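Side-chain contacts in NIF3-related protein (Bacillus cereus, PDB 2GX8), which is of unknown function but binds a pair of zinc ions in a conserved dimetal motif and carries an inserted domain thought to be regulatory: residues I53-I57 with G58-K62; G335-Y339 with H340-D344; I231-A234 with S235-R238. All blocks are in the same frame, centred on the assembly; numbering follows the deposited sequence.

Contact 1: I53-I57 with G58-K62; sequences IGLQI and GALNK
The two methyls of Leu55 divide the contact between an apolar and a backbone partner. The Leu55 side chain, its CG turned beside the carbonyl carbon (chi1 -176°), reaches across the inside of the bend. Its CD1 meets Leu60 tip to tip, 4.0 Å from CG of Leu60, while CD2 rests 3.4 Å from the carbonyl O of Gly58 and 3.9 Å from CA of Ala59. Leu60 also packs on His32 and Ile35 of helix 31-38, and Leu55 on Ala122 of strand 122-125. Ile57 points the other way, onto Ile113 and Ile117 of helix 108-118.

Backbone and ammonium hydrogen bonds lie at both ends of the bend. Gln56 and Ile57 both face Ile123 in a classic beta bulge, where strand 54-56, an edge of its sheet within the chain, turns a corner. Beyond it, Ile57 and Gly58 pair in parallel with a strand of the second subunit. Farther on, Lys62 folds back through an inverse gamma turn centred on Asn61, and its NZ hydrogen-bonds to O of Ala59 at 3.1 Å; Asn87 O is a second acceptor. The inside of the bend is thus lined by leucine methyls, one against a carbonyl O, while its backbone is tied into the sheet and across the subunit interface.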
ATOM      1  N   ILE C  53     -18.364  -5.467 -15.380  1.00 64.35           N
ATOM      2  CA  ILE C  53     -19.340  -5.722 -16.454  1.00 62.83           C
ATOM      3  C   ILE C  53     -19.209  -7.107 -17.134  1.00 61.24           C
ATOM      4  O   ILE C  53     -18.280  -7.857 -16.853  1.00 60.74           O
ATOM      5  CB  ILE C  53     -19.310  -4.599 -17.510  1.00 64.00           C
ATOM      6  CG1 ILE C  53     -18.056  -4.689 -18.382  1.00 62.74           C
ATOM      7  CG2 ILE C  53     -19.443  -3.209 -16.843  1.00 63.03           C
ATOM      8  CD1 ILE C  53     -18.096  -3.730 -19.507  1.00 60.55           C
ATOM      9  N   GLY C  54     -20.156  -7.434 -18.016  1.00 59.32           N
ATOM     10  CA  GLY C  54     -20.177  -8.732 -18.694  1.00 57.57           C
ATOM     11  C   GLY C  54     -21.143  -9.757 -18.082  1.00 56.71           C
ATOM     12  O   GLY C  54     -22.036  -9.407 -17.331  1.00 56.66           O
ATOM     13  N   LEU C  55     -20.983 -11.027 -18.430  1.00 55.86           N
ATOM     14  CA  LEU C  55     -21.845 -12.058 -17.870  1.00 56.06           C
ATOM     15  C   LEU C  55     -21.536 -12.191 -16.389  1.00 56.02           C
ATOM     16  O   LEU C  55     -20.379 -12.394 -16.004  1.00 57.76           O
ATOM     17  CB  LEU C  55     -21.655 -13.416 -18.581  1.00 55.41           C
ATOM     18  CG  LEU C  55     -22.590 -14.571 -18.142  1.00 55.25           C
ATOM     19  CD1 LEU C  55     -24.072 -14.269 -18.471  1.00 51.35           C
ATOM     20  CD2 LEU C  55     -22.165 -15.922 -18.761  1.00 54.87           C
ATOM     21  N   GLN C  56     -22.553 -12.056 -15.557  1.00 56.13           N
ATOM     22  CA  GLN C  56     -22.332 -12.171 -14.129  1.00 55.97           C
ATOM     23  C   GLN C  56     -22.942 -13.436 -13.559  1.00 56.96           C
ATOM     24  O   GLN C  56     -22.381 -14.063 -12.644  1.00 57.27           O
ATOM     25  CB  GLN C  56     -22.867 -10.945 -13.400  1.00 57.08           C
ATOM     26  CG  GLN C  56     -22.096  -9.665 -13.734  1.00 57.55           C
ATOM     27  CD  GLN C  56     -22.243  -8.625 -12.675  1.00 60.12           C
ATOM     28  OE1 GLN C  56     -23.355  -8.282 -12.268  1.00 66.15           O
ATOM     29  NE2 GLN C  56     -21.115  -8.097 -12.211  1.00 62.38           N
ATOM     30  N   ILE C  57     -24.083 -13.842 -14.103  1.00 57.35           N
ATOM     31  CA  ILE C  57     -24.754 -15.039 -13.595  1.00 57.36           C
ATOM     32  C   ILE C  57     -25.314 -15.838 -14.731  1.00 57.02           C
ATOM     33  O   ILE C  57     -26.006 -15.293 -15.582  1.00 58.43           O
ATOM     34  CB  ILE C  57     -25.835 -14.643 -12.552  1.00 57.58           C
ATOM     35  CG1 ILE C  57     -25.161 -14.465 -11.205  1.00 60.00           C
ATOM     36  CG2 ILE C  57     -26.897 -15.699 -12.351  1.00 57.11           C
ATOM     37  CD1 ILE C  57     -26.025 -13.799 -10.206  1.00 66.90           C
ATOM     38  N   GLY C  58     -24.993 -17.129 -14.771  1.00 56.98           N
ATOM     39  CA  GLY C  58     -25.549 -17.998 -15.805  1.00 54.65           C
ATOM     40  C   GLY C  58     -24.606 -18.328 -16.928  1.00 55.23           C
ATOM     41  O   GLY C  58     -23.386 -18.329 -16.735  1.00 55.43           O
ATOM     42  N   ALA C  59     -25.199 -18.628 -18.093  1.00 55.23           N
ATOM     43  CA  ALA C  59     -24.518 -19.018 -19.342  1.00 54.86           C
ATOM     44  C   ALA C  59     -25.260 -18.419 -20.540  1.00 54.98           C
ATOM     45  O   ALA C  59     -26.458 -18.167 -20.466  1.00 54.80           O
ATOM     46  CB  ALA C  59     -24.511 -20.501 -19.477  1.00 54.36           C
ATOM     47  N   LEU C  60     -24.558 -18.193 -21.646  1.00 55.33           N
ATOM     48  CA  LEU C  60     -25.206 -17.614 -22.830  1.00 55.57           C
ATOM     49  C   LEU C  60     -25.341 -18.605 -23.982  1.00 56.33           C
ATOM     50  O   LEU C  60     -25.951 -18.290 -25.004  1.00 56.64           O
ATOM     51  CB  LEU C  60     -24.444 -16.375 -23.306  1.00 55.28           C
ATOM     52  CG  LEU C  60     -24.321 -15.231 -22.314  1.00 53.14           C
ATOM     53  CD1 LEU C  60     -23.193 -14.332 -22.734  1.00 54.61           C
ATOM     54  CD2 LEU C  60     -25.647 -14.470 -22.155  1.00 53.01           C
ATOM     55  N   ASN C  61     -24.773 -19.799 -23.829  1.00 56.80           N
ATOM     56  CA  ASN C  61     -24.830 -20.808 -24.899  1.00 57.22           C
ATOM     57  C   ASN C  61     -26.126 -21.618 -24.901  1.00 56.78           C
ATOM     58  O   ASN C  61     -26.089 -22.886 -24.783  1.00 57.40           O
ATOM     59  CB  ASN C  61     -23.595 -21.718 -24.849  1.00 57.44           C
ATOM     60  CG  ASN C  61     -23.321 -22.277 -23.453  1.00 60.37           C
ATOM     61  OD1 ASN C  61     -24.075 -22.050 -22.504  1.00 64.14           O
ATOM     62  ND2 ASN C  61     -22.227 -23.020 -23.328  1.00 64.26           N
ATOM     63  N   LYS C  62     -27.272 -20.867 -25.079  1.00 56.84           N
ATOM     64  CA  LYS C  62     -28.586 -21.491 -24.979  1.00 57.80           C
ATOM     65  C   LYS C  62     -29.561 -20.645 -25.809  1.00 57.75           C
ATOM     66  O   LYS C  62     -29.333 -19.463 -25.957  1.00 59.50           O
ATOM     67  CB  LYS C  62     -28.994 -21.529 -23.489  1.00 58.36           C
ATOM     68  CG  LYS C  62     -29.149 -20.123 -22.823  1.00 56.89           C
ATOM     69  CD  LYS C  62     -29.138 -20.163 -21.285  1.00 59.58           C
ATOM     70  CE  LYS C  62     -29.778 -18.891 -20.637  1.00 60.28           C
ATOM     71  NZ  LYS C  62     -29.382 -17.582 -21.262  1.00 65.01           N
TER

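Contact 2: G335-Y339 with H340-D344; sequences GDMYY and HVAHD
The Tyr339 ring carries His343 over one face and has His340 at its edge. CD2 of His343 sits 3.7 Å above the tyrosine plane, displaced toward the rim, and the two rings form an edge-to-face pair with planes at 77°. Tyr339 and His343 lie side by side and point the same way. In the other pair the tyrosine supplies the edge: CD1 of Tyr339 stands over the centre of one face of His340, with centroids 5.4 Å apart and planes at 86°. A first torsion of -174°, with CG opposite the backbone N, sets the Tyr339 ring with its face to His343 and its CD1 edge to His340. Its hydroxyl is held by Asp72 and Asn358 of the third subunit, whose His357 also stacks on the ring, making this aromatic cluster part of a subunit interface.

The cluster is built on the first turn of helix 339-348, which follows strand 331-335, with Tyr338 at the N-cap position. Ala342 N donates to O of Tyr338 at 2.8 Å, and His343 N to O of Tyr339 at 3.0 Å.

On another side of this turn the packing is apolar. Met337, bent at its second torsion, brings CE to 4.0 Å from CB of Ala342; its modelled 3.2 Å approach to CG1 of Val341 is too close for a relaxed carbon contact and doubtful in detail. The other Val341 methyl, CG2, lies 4.0 Å from CB of Tyr338. Just before Met337, Asp336 bonds through OD2 to ND1 of His357 of its own chain, a zinc ligand, and so is placed to orient that imidazole.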
ATOM      1  N   GLY C 335     -27.229  12.852 -10.199  1.00 55.40           N
ATOM      2  CA  GLY C 335     -27.783  12.230  -9.006  1.00 54.69           C
ATOM      3  C   GLY C 335     -26.825  12.122  -7.836  1.00 56.18           C
ATOM      4  O   GLY C 335     -25.629  12.408  -7.948  1.00 55.84           O
ATOM      5  N   ASP C 336     -27.373  11.728  -6.696  1.00 58.08           N
ATOM      6  CA  ASP C 336     -26.601  11.460  -5.479  1.00 59.23           C
ATOM      7  C   ASP C 336     -25.776  12.600  -4.940  1.00 60.22           C
ATOM      8  O   ASP C 336     -24.731  12.390  -4.360  1.00 61.61           O
ATOM      9  CB  ASP C 336     -25.718  10.237  -5.700  1.00 58.94           C
ATOM     10  CG  ASP C 336     -26.520   8.972  -5.872  1.00 60.95           C
ATOM     11  OD1 ASP C 336     -27.618   8.903  -5.262  1.00 57.48           O
ATOM     12  OD2 ASP C 336     -26.048   8.055  -6.621  1.00 59.59           O
ATOM     13  N   MET C 337     -26.270  13.815  -5.073  1.00 62.17           N
ATOM     14  CA  MET C 337     -25.502  14.970  -4.628  1.00 62.25           C
ATOM     15  C   MET C 337     -25.196  14.993  -3.104  1.00 61.23           C
ATOM     16  O   MET C 337     -26.120  15.065  -2.275  1.00 61.45           O
ATOM     17  CB  MET C 337     -26.231  16.237  -5.077  1.00 62.42           C
ATOM     18  CG  MET C 337     -25.358  17.435  -5.099  1.00 66.35           C
ATOM     19  SD  MET C 337     -23.971  17.199  -6.236  1.00 77.52           S
ATOM     20  CE  MET C 337     -23.012  18.455  -5.526  1.00 68.81           C
ATOM     21  N   TYR C 338     -23.912  14.935  -2.750  1.00 60.22           N
ATOM     22  CA  TYR C 338     -23.485  14.969  -1.357  1.00 59.93           C
ATOM     23  C   TYR C 338     -23.455  16.386  -0.786  1.00 58.52           C
ATOM     24  O   TYR C 338     -23.098  17.349  -1.462  1.00 57.57           O
ATOM     25  CB  TYR C 338     -22.120  14.316  -1.160  1.00 62.65           C
ATOM     26  CG  TYR C 338     -22.215  12.818  -1.060  1.00 71.79           C
ATOM     27  CD1 TYR C 338     -21.782  11.973  -2.114  1.00 73.93           C
ATOM     28  CD2 TYR C 338     -22.770  12.223   0.086  1.00 76.23           C
ATOM     29  CE1 TYR C 338     -21.906  10.562  -2.023  1.00 72.63           C
ATOM     30  CE2 TYR C 338     -22.906  10.834   0.184  1.00 78.09           C
ATOM     31  CZ  TYR C 338     -22.478  10.009  -0.866  1.00 74.12           C
ATOM     32  OH  TYR C 338     -22.633   8.651  -0.707  1.00 71.82           O
ATOM     33  N   TYR C 339     -23.776  16.490   0.492  1.00 56.80           N
ATOM     34  CA  TYR C 339     -23.846  17.790   1.170  1.00 55.54           C
ATOM     35  C   TYR C 339     -22.609  18.628   0.914  1.00 54.23           C
ATOM     36  O   TYR C 339     -22.716  19.760   0.468  1.00 53.34           O
ATOM     37  CB  TYR C 339     -24.032  17.557   2.678  1.00 54.91           C
ATOM     38  CG  TYR C 339     -24.278  18.795   3.519  1.00 53.88           C
ATOM     39  CD1 TYR C 339     -23.275  19.324   4.343  1.00 57.16           C
ATOM     40  CD2 TYR C 339     -25.527  19.401   3.542  1.00 52.57           C
ATOM     41  CE1 TYR C 339     -23.513  20.474   5.141  1.00 55.94           C
ATOM     42  CE2 TYR C 339     -25.783  20.538   4.348  1.00 54.90           C
ATOM     43  CZ  TYR C 339     -24.780  21.066   5.140  1.00 53.98           C
ATOM     44  OH  TYR C 339     -25.046  22.190   5.913  1.00 57.35           O
ATOM     45  N   HIS C 340     -21.436  18.058   1.187  1.00 53.04           N
ATOM     46  CA  HIS C 340     -20.194  18.788   1.037  1.00 54.12           C
ATOM     47  C   HIS C 340     -19.872  19.114  -0.416  1.00 54.08           C
ATOM     48  O   HIS C 340     -19.354  20.195  -0.711  1.00 54.73           O
ATOM     49  CB  HIS C 340     -19.055  18.118   1.788  1.00 53.67           C
ATOM     50  CG  HIS C 340     -19.269  18.108   3.276  1.00 59.31           C
ATOM     51  ND1 HIS C 340     -19.204  19.259   4.045  1.00 58.29           N
ATOM     52  CD2 HIS C 340     -19.579  17.098   4.134  1.00 57.86           C
ATOM     53  CE1 HIS C 340     -19.444  18.954   5.312  1.00 56.57           C
ATOM     54  NE2 HIS C 340     -19.677  17.653   5.394  1.00 61.44           N
ATOM     55  N   VAL C 341     -20.227  18.218  -1.326  1.00 53.54           N
ATOM     56  CA  VAL C 341     -20.005  18.516  -2.722  1.00 53.64           C
ATOM     57  C   VAL C 341     -20.900  19.695  -3.121  1.00 51.77           C
ATOM     58  O   VAL C 341     -20.465  20.581  -3.851  1.00 53.36           O
ATOM     59  CB  VAL C 341     -20.202  17.280  -3.589  1.00 54.57           C
ATOM     60  CG1 VAL C 341     -19.925  17.630  -5.048  1.00 58.14           C
ATOM     61  CG2 VAL C 341     -19.224  16.160  -3.146  1.00 51.03           C
ATOM     62  N   ALA C 342     -22.130  19.732  -2.598  1.00 51.64           N
ATOM     63  CA  ALA C 342     -23.070  20.812  -2.918  1.00 51.26           C
ATOM     64  C   ALA C 342     -22.548  22.131  -2.373  1.00 50.88           C
ATOM     65  O   ALA C 342     -22.664  23.145  -3.053  1.00 52.92           O
ATOM     66  CB  ALA C 342     -24.471  20.508  -2.449  1.00 51.32           C
ATOM     67  N   HIS C 343     -21.916  22.149  -1.196  1.00 50.22           N
ATOM     68  CA  HIS C 343     -21.326  23.434  -0.750  1.00 50.49           C
ATOM     69  C   HIS C 343     -20.180  23.817  -1.685  1.00 51.86           C
ATOM     70  O   HIS C 343     -19.979  24.989  -1.956  1.00 52.09           O
ATOM     71  CB  HIS C 343     -20.839  23.410   0.710  1.00 50.48           C
ATOM     72  CG  HIS C 343     -21.893  23.786   1.692  1.00 46.74           C
ATOM     73  ND1 HIS C 343     -22.352  25.087   1.830  1.00 49.45           N
ATOM     74  CD2 HIS C 343     -22.605  23.043   2.562  1.00 46.61           C
ATOM     75  CE1 HIS C 343     -23.297  25.122   2.751  1.00 46.94           C
ATOM     76  NE2 HIS C 343     -23.457  23.898   3.228  1.00 48.15           N
ATOM     77  N   ASP C 344     -19.429  22.814  -2.169  1.00 53.27           N
ATOM     78  CA  ASP C 344     -18.328  23.053  -3.101  1.00 54.77           C
ATOM     79  C   ASP C 344     -18.878  23.657  -4.371  1.00 55.90           C
ATOM     80  O   ASP C 344     -18.274  24.570  -4.924  1.00 57.94           O
ATOM     81  CB  ASP C 344     -17.572  21.769  -3.457  1.00 56.48           C
ATOM     82  CG  ASP C 344     -16.685  21.264  -2.326  1.00 56.31           C
ATOM     83  OD1 ASP C 344     -16.408  22.048  -1.399  1.00 56.52           O
ATOM     84  OD2 ASP C 344     -16.239  20.094  -2.390  1.00 57.60           O
TER

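Contact 3: I231-A234 with S235-R238; sequences IIPA and SLQR
Ile232 meets Gln237 through the far end of its longer branch. From CB, which points toward the 235-238 segment, CG1 leaves between the backbone N and the carbonyl carbon (chi1 61°), a crowded position, and the chain then extends (chi2 167°). This carries the terminal CD1 to 3.6 Å from CA of Gln237 and 3.8 Å from its CB; CG of Gln237 lies 4.0 Å from the same methyl. The two side chains cross obliquely, the methyl lying against CA, CB and CG of the glutamine. Elsewhere Ile232 packs on Val164 of strand 150-168.

The arrangement is a tight strand-to-helix junction: the chain passes from strand 221-233, which runs out at Pro233, into helix 237-247 within a few residues. Two backbone hydrogen bonds close the junction. Leu236 N donates to O of Pro233 at 2.9 Å, and Gln237 N to O of Ala234 at 3.1 Å. Ser235 N is taken by the carboxylate of Glu159.

Another apolar pair packs along the junction. CD1 of Leu236 lies 3.8 Å from CG of Pro233 and about as close to CD, against the CG-CD side of the pyrrolidine ring. That ring also rests on Glu159 and Met161 of strand 150-168, while the Gln237 side chain touches Val257 of strand 255-260.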
ATOM      1  N   ILE C 231      -5.990   5.541 -42.250  1.00 57.33           N
ATOM      2  CA  ILE C 231      -6.033   5.653 -40.808  1.00 58.21           C
ATOM      3  C   ILE C 231      -7.103   4.709 -40.206  1.00 57.71           C
ATOM      4  O   ILE C 231      -8.135   4.437 -40.819  1.00 56.97           O
ATOM      5  CB  ILE C 231      -6.230   7.169 -40.404  1.00 59.41           C
ATOM      6  CG1 ILE C 231      -6.001   7.416 -38.898  1.00 59.88           C
ATOM      7  CG2 ILE C 231      -7.583   7.710 -40.888  1.00 59.69           C
ATOM      8  CD1 ILE C 231      -6.029   8.893 -38.497  1.00 58.49           C
ATOM      9  N   ILE C 232      -6.824   4.169 -39.025  1.00 57.85           N
ATOM     10  CA  ILE C 232      -7.779   3.308 -38.323  1.00 58.84           C
ATOM     11  C   ILE C 232      -7.760   3.502 -36.818  1.00 58.55           C
ATOM     12  O   ILE C 232      -6.744   3.935 -36.264  1.00 59.48           O
ATOM     13  CB  ILE C 232      -7.551   1.768 -38.540  1.00 57.99           C
ATOM     14  CG1 ILE C 232      -6.178   1.331 -38.034  1.00 59.02           C
ATOM     15  CG2 ILE C 232      -7.802   1.351 -39.963  1.00 58.55           C
ATOM     16  CD1 ILE C 232      -6.036  -0.170 -37.931  1.00 58.59           C
ATOM     17  N   PRO C 233      -8.908   3.232 -36.165  1.00 58.11           N
ATOM     18  CA  PRO C 233      -8.940   3.167 -34.713  1.00 57.59           C
ATOM     19  C   PRO C 233      -8.425   1.783 -34.334  1.00 56.75           C
ATOM     20  O   PRO C 233      -8.769   0.806 -35.001  1.00 56.43           O
ATOM     21  CB  PRO C 233     -10.435   3.315 -34.368  1.00 57.55           C
ATOM     22  CG  PRO C 233     -11.186   2.979 -35.595  1.00 58.98           C
ATOM     23  CD  PRO C 233     -10.240   3.034 -36.774  1.00 58.13           C
ATOM     24  N   ALA C 234      -7.603   1.704 -33.294  1.00 55.68           N
ATOM     25  CA  ALA C 234      -7.033   0.440 -32.836  1.00 56.08           C
ATOM     26  C   ALA C 234      -8.019  -0.750 -32.740  1.00 56.85           C
ATOM     27  O   ALA C 234      -7.659  -1.881 -33.053  1.00 56.89           O
ATOM     28  CB  ALA C 234      -6.306   0.652 -31.510  1.00 55.21           C
ATOM     29  N   SER C 235      -9.256  -0.490 -32.318  1.00 58.26           N
ATOM     30  CA  SER C 235     -10.268  -1.539 -32.189  1.00 59.31           C
ATOM     31  C   SER C 235     -10.642  -2.183 -33.537  1.00 60.65           C
ATOM     32  O   SER C 235     -11.075  -3.345 -33.576  1.00 61.34           O
ATOM     33  CB  SER C 235     -11.528  -1.002 -31.516  1.00 59.36           C
ATOM     34  OG  SER C 235     -12.272  -0.186 -32.401  1.00 59.77           O
ATOM     35  N   LEU C 236     -10.491  -1.444 -34.637  1.00 60.66           N
ATOM     36  CA  LEU C 236     -10.804  -2.000 -35.956  1.00 60.86           C
ATOM     37  C   LEU C 236      -9.627  -2.698 -36.630  1.00 60.79           C
ATOM     38  O   LEU C 236      -9.785  -3.234 -37.724  1.00 60.56           O
ATOM     39  CB  LEU C 236     -11.364  -0.935 -36.915  1.00 61.02           C
ATOM     40  CG  LEU C 236     -12.782  -0.371 -36.774  1.00 61.34           C
ATOM     41  CD1 LEU C 236     -13.072   0.593 -37.929  1.00 58.76           C
ATOM     42  CD2 LEU C 236     -13.846  -1.479 -36.733  1.00 62.94           C
ATOM     43  N   GLN C 237      -8.460  -2.703 -35.982  1.00 60.90           N
ATOM     44  CA  GLN C 237      -7.257  -3.303 -36.577  1.00 60.75           C
ATOM     45  C   GLN C 237      -7.459  -4.745 -37.104  1.00 60.36           C
ATOM     46  O   GLN C 237      -7.268  -5.025 -38.298  1.00 59.12           O
ATOM     47  CB  GLN C 237      -6.033  -3.209 -35.633  1.00 61.26           C
ATOM     48  CG  GLN C 237      -4.703  -3.632 -36.318  1.00 61.28           C
ATOM     49  CD  GLN C 237      -3.466  -3.539 -35.435  1.00 61.63           C
ATOM     50  OE1 GLN C 237      -2.594  -4.400 -35.513  1.00 66.24           O
ATOM     51  NE2 GLN C 237      -3.374  -2.497 -34.611  1.00 61.83           N
ATOM     52  N   ARG C 238      -7.880  -5.638 -36.226  1.00 59.49           N
ATOM     53  CA  ARG C 238      -8.030  -7.040 -36.589  1.00 60.44           C
ATOM     54  C   ARG C 238      -8.914  -7.271 -37.833  1.00 59.88           C
ATOM     55  O   ARG C 238      -8.489  -7.921 -38.797  1.00 59.31           O
ATOM     56  CB  ARG C 238      -8.511  -7.833 -35.370  1.00 60.51           C
ATOM     57  CG  ARG C 238      -8.499  -9.321 -35.570  1.00 63.88           C
ATOM     58  CD  ARG C 238      -8.788 -10.008 -34.264  1.00 69.35           C
ATOM     59  NE  ARG C 238      -9.273 -11.366 -34.467  1.00 72.69           N
ATOM     60  CZ  ARG C 238     -10.554 -11.662 -34.662  1.00 75.96           C
ATOM     61  NH1 ARG C 238     -11.452 -10.681 -34.696  1.00 77.58           N
ATOM     62  NH2 ARG C 238     -10.940 -12.927 -34.827  1.00 75.63           N
TER

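All three contacts are local, each at a bend or a helix start, and none touches another. Contact 1 and contact 2 have centres 36 Å apart, with nearest atoms about 17 Å apart. In contact 2 the His340 side chain is about 5 Å from a bound zinc ion. Separately, contact 2 reaches the dimetal site through the Asp336-His357 hydrogen bond, His357 binding one metal there with His93 and Glu360. Contact 1 is more remote, the Gln56 side chain being about 13 Å from a zinc ion. Contact 3 lies across the chain's centre from contact 2, at 40 Å between centres, and 27 Å between centres from contact 1. Contacts 1 and 2 each border a different neighbouring subunit.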